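Local coordinates for protein SAM-dependent methyltransferase (Exiguobacterium sibiricum 255-15, PDB 3D2L) that probably transfers a methyl group from S-adenosylmethionine to an acceptor, through a Rossmann-like methyltransferase domain, at residues V85-M88 / R89-E92; D136-S139 / P140-E144; I207-L210 / R211-G214. One frame throughout, in Å; residues are numbered along the deposited sequence. Where two conformers were deposited one is given.

Contact 1 of 3, residues V85-M88 / R89-E92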
loop_
_atom_site.group_PDB
_atom_site.type_symbol
_atom_site.label_atom_id
_atom_site.label_comp_id
_atom_site.label_asym_id
_atom_site.label_seq_id
_atom_site.Cartn_x
_atom_site.Cartn_y
_atom_site.Cartn_z
ATOM N N VAL A 85 -2.267 5.675 -14.138
ATOM C CA VAL A 85 -1.238 6.468 -13.430
ATOM C C VAL A 85 -1.948 7.647 -12.801
ATOM O O VAL A 85 -2.483 8.492 -13.498
ATOM C CB VAL A 85 -0.131 6.964 -14.372
ATOM C CG1 VAL A 85 0.866 7.905 -13.644
ATOM C CG2 VAL A 85 0.583 5.762 -15.018
ATOM N N GLN A 86 -2.004 7.668 -11.478
ATOM C CA GLN A 86 -2.656 8.747 -10.757
ATOM C C GLN A 86 -2.073 8.823 -9.369
ATOM O O GLN A 86 -1.651 7.837 -8.814
ATOM C CB GLN A 86 -4.171 8.525 -10.591
ATOM C CG GLN A 86 -5.011 8.384 -11.835
ATOM C CD GLN A 86 -6.513 8.339 -11.525
ATOM O OE1 GLN A 86 -6.956 8.745 -10.457
ATOM N NE2 GLN A 86 -7.296 7.840 -12.479
ATOM N N ASP A 87 -2.099 10.016 -8.819
ATOM C CA ASP A 87 -1.637 10.305 -7.469
ATOM C C ASP A 87 -2.844 10.035 -6.539
ATOM O O ASP A 87 -3.942 10.505 -6.853
ATOM C CB ASP A 87 -1.248 11.781 -7.476
ATOM C CG ASP A 87 -0.608 12.243 -6.201
ATOM O OD1 ASP A 87 -0.928 11.717 -5.111
ATOM O OD2 ASP A 87 0.205 13.188 -6.302
HETATM N N MSE A 88 -2.646 9.308 -5.418
HETATM C CA MSE A 88 -3.752 8.984 -4.458
HETATM C C MSE A 88 -4.365 10.217 -3.853
HETATM O O MSE A 88 -5.509 10.189 -3.448
HETATM C CB MSE A 88 -3.335 8.033 -3.316
HETATM C CG MSE A 88 -2.193 8.509 -2.461
HETATM SE SE MSE A 88 -1.944 7.267 -1.019
HETATM C CE MSE A 88 -1.234 5.647 -2.116
ATOM N N ARG A 89 -3.623 11.315 -3.770
ATOM C CA ARG A 89 -4.309 12.519 -3.298
ATOM C C ARG A 89 -5.228 13.214 -4.258
ATOM O O ARG A 89 -5.869 14.185 -3.861
ATOM C CB ARG A 89 -3.434 13.599 -2.753
ATOM C CG ARG A 89 -2.163 13.707 -3.158
ATOM C CD ARG A 89 -1.267 13.345 -2.015
ATOM N NE ARG A 89 -0.258 14.375 -2.075
ATOM C CZ ARG A 89 0.884 14.327 -2.751
ATOM N NH1 ARG A 89 1.238 13.236 -3.410
ATOM N NH2 ARG A 89 1.691 15.403 -2.720
ATOM N N GLU A 90 -5.271 12.772 -5.500
ATOM C CA GLU A 90 -6.130 13.390 -6.486
ATOM C C GLU A 90 -6.731 12.340 -7.369
ATOM O O GLU A 90 -6.680 12.448 -8.587
ATOM C CB GLU A 90 -5.348 14.459 -7.289
ATOM C CG GLU A 90 -4.010 13.977 -7.791
ATOM C CD GLU A 90 -3.197 15.025 -8.566
ATOM O OE1 GLU A 90 -3.192 16.214 -8.164
ATOM O OE2 GLU A 90 -2.518 14.627 -9.554
ATOM N N LEU A 91 -7.322 11.311 -6.761
ATOM C CA LEU A 91 -7.948 10.252 -7.548
ATOM C C LEU A 91 -9.086 10.771 -8.365
ATOM O O LEU A 91 -9.835 11.645 -7.933
ATOM C CB LEU A 91 -8.556 9.156 -6.696
ATOM C CG LEU A 91 -7.633 8.369 -5.819
ATOM C CD1 LEU A 91 -8.522 7.390 -5.064
ATOM C CD2 LEU A 91 -6.590 7.689 -6.722
ATOM N N GLU A 92 -9.255 10.181 -9.532
ATOM C CA GLU A 92 -10.364 10.563 -10.358
ATOM C C GLU A 92 -10.664 9.418 -11.298
ATOM O O GLU A 92 -9.895 9.139 -12.220
ATOM C CB GLU A 92 -10.073 11.871 -11.083
ATOM C CG GLU A 92 -11.334 12.461 -11.718
ATOM C CD GLU A 92 -11.208 13.940 -12.017
ATOM O OE1 GLU A 92 -10.108 14.512 -11.833
ATOM O OE2 GLU A 92 -12.221 14.515 -12.430
HETATM O O HOH W 1 -3.653 12.072 -10.307
#

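Contact 2 of 3, residues D136-S139 / P140-E144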
loop_
_atom_site.group_PDB
_atom_site.type_symbol
_atom_site.label_atom_id
_atom_site.label_comp_id
_atom_site.label_asym_id
_atom_site.label_seq_id
_atom_site.Cartn_x
_atom_site.Cartn_y
_atom_site.Cartn_z
ATOM N N ASP A 136 -4.073 -0.118 5.661
ATOM C CA ASP A 136 -3.235 -0.585 6.762
ATOM C C ASP A 136 -1.956 0.242 6.760
ATOM O O ASP A 136 -1.418 0.612 5.679
ATOM C CB ASP A 136 -2.920 -2.080 6.658
ATOM C CG ASP A 136 -2.268 -2.447 5.328
ATOM O OD1 ASP A 136 -2.977 -2.506 4.291
ATOM O OD2 ASP A 136 -1.052 -2.716 5.344
ATOM N N VAL A 137 -1.499 0.561 7.972
ATOM C CA VAL A 137 -0.332 1.430 8.167
ATOM C C VAL A 137 0.563 0.923 9.263
ATOM O O VAL A 137 0.162 0.087 10.073
ATOM C CB VAL A 137 -0.742 2.903 8.534
ATOM C CG1 VAL A 137 -1.329 3.656 7.323
ATOM C CG2 VAL A 137 -1.697 2.950 9.728
ATOM N N HIS A 138 1.793 1.422 9.273
ATOM C CA HIS A 138 2.714 1.122 10.336
ATOM C C HIS A 138 2.214 1.743 11.632
ATOM O O HIS A 138 1.618 2.809 11.622
ATOM C CB HIS A 138 4.116 1.706 10.060
ATOM C CG HIS A 138 4.727 1.242 8.775
ATOM N ND1 HIS A 138 4.774 -0.085 8.418
ATOM C CD2 HIS A 138 5.343 1.924 7.778
ATOM C CE1 HIS A 138 5.411 -0.206 7.271
ATOM N NE2 HIS A 138 5.769 1.000 6.859
ATOM N N SER A 139 2.477 1.053 12.736
ATOM C CA SER A 139 2.189 1.564 14.044
ATOM C C SER A 139 3.382 2.390 14.445
ATOM O O SER A 139 4.477 2.186 13.891
ATOM C CB SER A 139 2.087 0.426 15.026
ATOM O OG SER A 139 3.320 -0.278 15.059
ATOM N N PRO A 140 3.194 3.331 15.396
ATOM C CA PRO A 140 4.329 4.060 15.989
ATOM C C PRO A 140 5.412 3.111 16.548
ATOM O O PRO A 140 6.604 3.367 16.376
ATOM C CB PRO A 140 3.667 4.850 17.116
ATOM C CG PRO A 140 2.311 5.081 16.636
ATOM C CD PRO A 140 1.914 3.816 15.942
ATOM N N TYR A 141 5.002 2.005 17.165
ATOM C CA TYR A 141 5.929 1.013 17.721
ATOM C C TYR A 141 6.880 0.429 16.676
ATOM O O TYR A 141 8.071 0.260 16.946
ATOM C CB TYR A 141 5.132 -0.113 18.400
ATOM C CG TYR A 141 5.973 -1.207 19.021
ATOM C CD1 TYR A 141 6.564 -1.032 20.271
ATOM C CD2 TYR A 141 6.156 -2.416 18.377
ATOM C CE1 TYR A 141 7.326 -2.026 20.840
ATOM C CE2 TYR A 141 6.926 -3.413 18.937
ATOM C CZ TYR A 141 7.502 -3.213 20.163
ATOM O OH TYR A 141 8.250 -4.208 20.726
ATOM N N LYS A 142 6.361 0.114 15.485
ATOM C CA LYS A 142 7.187 -0.409 14.384
ATOM C C LYS A 142 8.255 0.587 13.998
ATOM O O LYS A 142 9.418 0.234 13.805
ATOM C CB LYS A 142 6.340 -0.729 13.160
ATOM C CG LYS A 142 7.144 -1.321 12.015
ATOM C CD LYS A 142 6.249 -1.985 11.042
ATOM C CE LYS A 142 6.988 -2.691 9.928
ATOM N NZ LYS A 142 5.986 -3.466 9.079
HETATM N N MSE A 143 7.853 1.844 13.889
HETATM C CA MSE A 143 8.791 2.915 13.555
HETATM C C MSE A 143 9.912 2.974 14.582
HETATM O O MSE A 143 11.077 3.149 14.226
HETATM C CB MSE A 143 8.087 4.274 13.521
HETATM C CG MSE A 143 6.859 4.361 12.617
HETATM SE SE MSE A 143 7.180 3.849 10.760
HETATM C CE MSE A 143 8.728 4.977 10.479
ATOM N N GLU A 144 9.551 2.816 15.853
ATOM C CA GLU A 144 10.527 2.923 16.927
ATOM C C GLU A 144 11.367 1.655 17.143
ATOM O O GLU A 144 12.346 1.692 17.889
ATOM C CB GLU A 144 9.831 3.354 18.222
ATOM C CG GLU A 144 8.956 4.636 18.118
ATOM C CD GLU A 144 9.728 5.932 17.844
ATOM O OE1 GLU A 144 10.526 5.991 16.887
ATOM O OE2 GLU A 144 9.486 6.919 18.569
HETATM O O HOH W 2 3.658 -2.369 9.500
#

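Contact 3 of 3, residues I207-L210 / R211-G214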
loop_
_atom_site.group_PDB
_atom_site.type_symbol
_atom_site.label_atom_id
_atom_site.label_comp_id
_atom_site.label_asym_id
_atom_site.label_seq_id
_atom_site.Cartn_x
_atom_site.Cartn_y
_atom_site.Cartn_z
ATOM N N ILE A 207 -8.009 8.381 12.714
ATOM C CA ILE A 207 -9.464 8.342 13.011
ATOM C C ILE A 207 -10.022 9.757 12.904
ATOM O O ILE A 207 -11.052 9.959 12.316
ATOM C CB ILE A 207 -9.757 7.776 14.436
ATOM C CG1 ILE A 207 -9.421 6.264 14.528
ATOM C CG2 ILE A 207 -11.246 8.009 14.844
ATOM C CD1 ILE A 207 -9.236 5.729 16.027
ATOM N N THR A 208 -9.328 10.743 13.464
ATOM C CA THR A 208 -9.796 12.137 13.378
ATOM C C THR A 208 -9.912 12.643 11.958
ATOM O O THR A 208 -10.882 13.280 11.593
ATOM C CB THR A 208 -8.848 13.070 14.172
ATOM O OG1 THR A 208 -8.947 12.722 15.548
ATOM C CG2 THR A 208 -9.255 14.519 14.001
ATOM N N TRP A 209 -8.890 12.385 11.159
ATOM C CA TRP A 209 -8.882 12.774 9.769
ATOM C C TRP A 209 -9.955 12.082 8.996
ATOM O O TRP A 209 -10.584 12.705 8.149
ATOM C CB TRP A 209 -7.507 12.499 9.127
ATOM C CG TRP A 209 -6.372 13.399 9.609
ATOM C CD1 TRP A 209 -6.477 14.687 10.047
ATOM C CD2 TRP A 209 -4.979 13.090 9.616
ATOM N NE1 TRP A 209 -5.230 15.182 10.363
ATOM C CE2 TRP A 209 -4.297 14.223 10.091
ATOM C CE3 TRP A 209 -4.243 11.943 9.296
ATOM C CZ2 TRP A 209 -2.919 14.237 10.256
ATOM C CZ3 TRP A 209 -2.891 11.965 9.427
ATOM C CH2 TRP A 209 -2.233 13.100 9.887
ATOM N N LEU A 210 -10.154 10.788 9.240
ATOM C CA LEU A 210 -11.240 10.058 8.591
ATOM C C LEU A 210 -12.598 10.705 8.876
ATOM O O LEU A 210 -13.371 10.911 7.962
ATOM C CB LEU A 210 -11.259 8.588 8.993
ATOM C CG LEU A 210 -10.167 7.727 8.327
ATOM C CD1 LEU A 210 -9.988 6.388 9.079
ATOM C CD2 LEU A 210 -10.429 7.553 6.796
ATOM N N ARG A 211 -12.875 11.001 10.142
ATOM C CA ARG A 211 -14.123 11.696 10.504
ATOM C C ARG A 211 -14.219 13.085 9.844
ATOM O O ARG A 211 -15.283 13.452 9.364
ATOM C CB ARG A 211 -14.231 11.802 12.013
ATOM C CG ARG A 211 -14.395 10.449 12.668
ATOM C CD ARG A 211 -14.311 10.576 14.178
ATOM N NE ARG A 211 -14.376 9.262 14.816
ATOM C CZ ARG A 211 -13.942 8.989 16.045
ATOM N NH1 ARG A 211 -13.389 9.914 16.806
ATOM N NH2 ARG A 211 -14.076 7.759 16.503
ATOM N N GLU A 212 -13.124 13.856 9.830
ATOM C CA GLU A 212 -13.115 15.171 9.153
ATOM C C GLU A 212 -13.439 15.015 7.650
ATOM O O GLU A 212 -14.157 15.841 7.088
ATOM C CB GLU A 212 -11.794 15.904 9.384
ATOM C CG GLU A 212 -11.665 16.331 10.811
ATOM C CD GLU A 212 -10.363 17.010 11.156
ATOM O OE1 GLU A 212 -9.330 16.797 10.453
ATOM O OE2 GLU A 212 -10.394 17.725 12.186
ATOM N N ALA A 213 -13.032 13.887 7.043
ATOM C CA ALA A 213 -13.318 13.601 5.625
ATOM C C ALA A 213 -14.686 12.986 5.336
ATOM O O ALA A 213 -14.997 12.637 4.189
ATOM C CB ALA A 213 -12.226 12.746 5.015
ATOM N N GLY A 214 -15.514 12.858 6.365
ATOM C CA GLY A 214 -16.881 12.359 6.203
ATOM C C GLY A 214 -17.072 10.849 6.276
ATOM O O GLY A 214 -18.057 10.338 5.739
#

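Contact 1 of 3, residues V85-M88 / R89-E92
The carboxamide of Gln86 meets the backbone of Glu92 with both of its polar ends. OE1 of Gln86 accepts from Glu92 N at 2.9 Å, a fairly straight bond with the donor tilted from the carbonyl plane. NE2 of Gln86 gives a more bent bond to Glu92 O, which it meets from above the carbonyl plane. The two bonds fix the rotation of the amide. The carboxylate of Asp87 and the guanidinium of Arg89 are set obliquely, their planes 62° apart. OD1 of Asp87 takes the backbone N of Arg89 from above the carboxylate plane, at 3.0 Å, an Asx turn. CG of Asp87 lies beside its carbonyl carbon (chi1 -174°), from where OD1 reaches that N. OD2 of Asp87 makes a salt bridge to NH1 of Arg89 at 3.1 Å. The Arg89 side chain is strained as modelled, so this end is less certain than the backbone bond. Glu90 N donates to Asp87 O at 3.0 Å and closes a type I beta-turn on the same aspartate. A water accepts from Asp87 N and donates to Glu90 OE2. With an alanine at Gln86, Glu92 N and O are likely to lose both side-chain partners, leaving the chain there less firmly tied. The turn lies in the loop after strand 82-85, at one edge of the mixed sheet. Leu91 packs on Val60 of strand 56-61 and on Leu126 of helix 113-126, and its N bonds to Ser122 OG. Arg89 and Met88 also lie against helix 113-126, both touching Thr119.

Contact 2 of 3, residues D136-S139 / P140-E144
OG of Ser139 lies between its own backbone N and carbonyl carbon (chi1 60°), a torsion that brings it to the backbone N of Lys142. The motif is a serine N-cap. It starts helix 140-144 directly after strand 131-138 of the methyltransferase sheet. Lys142 N donates to Ser139 OG at 3.1 Å, nearly straight at 159°. The same N-H makes a weak bond to Ser139 O. Met143 N gives Ser139 O a second weak bond, at 3.4 Å. Ser139 OG is also hydrogen-bonded to Ala233 O, so the cap is tied to the chain just before strand 235-242. Pro140 opens the helix, where its lack of an N-H costs no helical bond.

His138 points toward the helix. Lys142 runs out fully extended and passes obliquely by the imidazole, with its CD 3.6 Å from His138 ND1. The Met143 side chain crosses that of His138 at about a right angle. This selenomethionine is bent at chi2 and chi3, which folds SE back to 3.8 Å from His138 CB. SE lies 4.7 Å from the ring centroid and 52° off the ring normal. This position belongs to one of two modelled conformers. The far nitrogen of the ring, NE2, bonds to Gln198 OE1, and Phe147 meets the imidazole edge-to-face. These partners help fix the ring. One water lies in the plane of the imidazole at its edge, 2.8 Å from His138 ND1, and accepts from Lys142 NZ at 2.6 Å.

Contact 3 of 3, residues I207-L210 / R211-G214
Side-chain van der Waals contact is closest between Ile207 and Arg211, one helical turn apart and side by side. The methyl CG2 of Ile207 sits over the centre of one guanidinium face. Its modelled 3.1 Å approach to Arg211 CZ is too short to be taken literally. The arginine chain is extended from CG to NE, which carries its flat end alongside the isoleucine.

The carboxylate oxygens of Glu212 make close approaches without a hydrogen bond. OE2 lies 3.9 Å from Thr208 CG2. OE1 comes to the Trp209 indole at its edge, in the ring plane, 3.6 Å from CD1.

Backbone bonds are those of a helix reaching its end. Arg211 N donates to Ile207 O at 3.0 Å, and Glu212 N to Thr208 O at 2.9 Å. Ala213 N bonds to Trp209 O and more weakly to Leu210 O. A Schellman motif ends helix 203-212: Gly214 takes positive phi (88°), and its N bonds back to Arg211 O. A side chain there would press on the carbonyl O of Ala213.

One side-chain hydrogen bond runs from Thr208 OG1 to Glu204 O.

In the packing, Trp209 meets Tyr201 edge-to-face and touches Val116 and Phe120 of helix 113-126. Leu210 faces the sheet, against Leu133, Phe135 and Phe238.

All three contacts are local and lie at different places about the mixed sheet. Contact 1 is a surface turn after edge strand 82-85, and its chemistry is mostly polar. Contact 2 is partly buried at the end of the inner strand 131-138. There a helix start is capped and a histidine is packed. Contact 3 is also partly buried, but at a helix end, with exposed Arg211 and Glu212 and buried Trp209 and Leu210. Contacts 1 and 3 share helix 113-126. Contacts 2 and 3 share strands 131-138 and 235-242. Their centres are 19 to 24 Å apart, and none touches another.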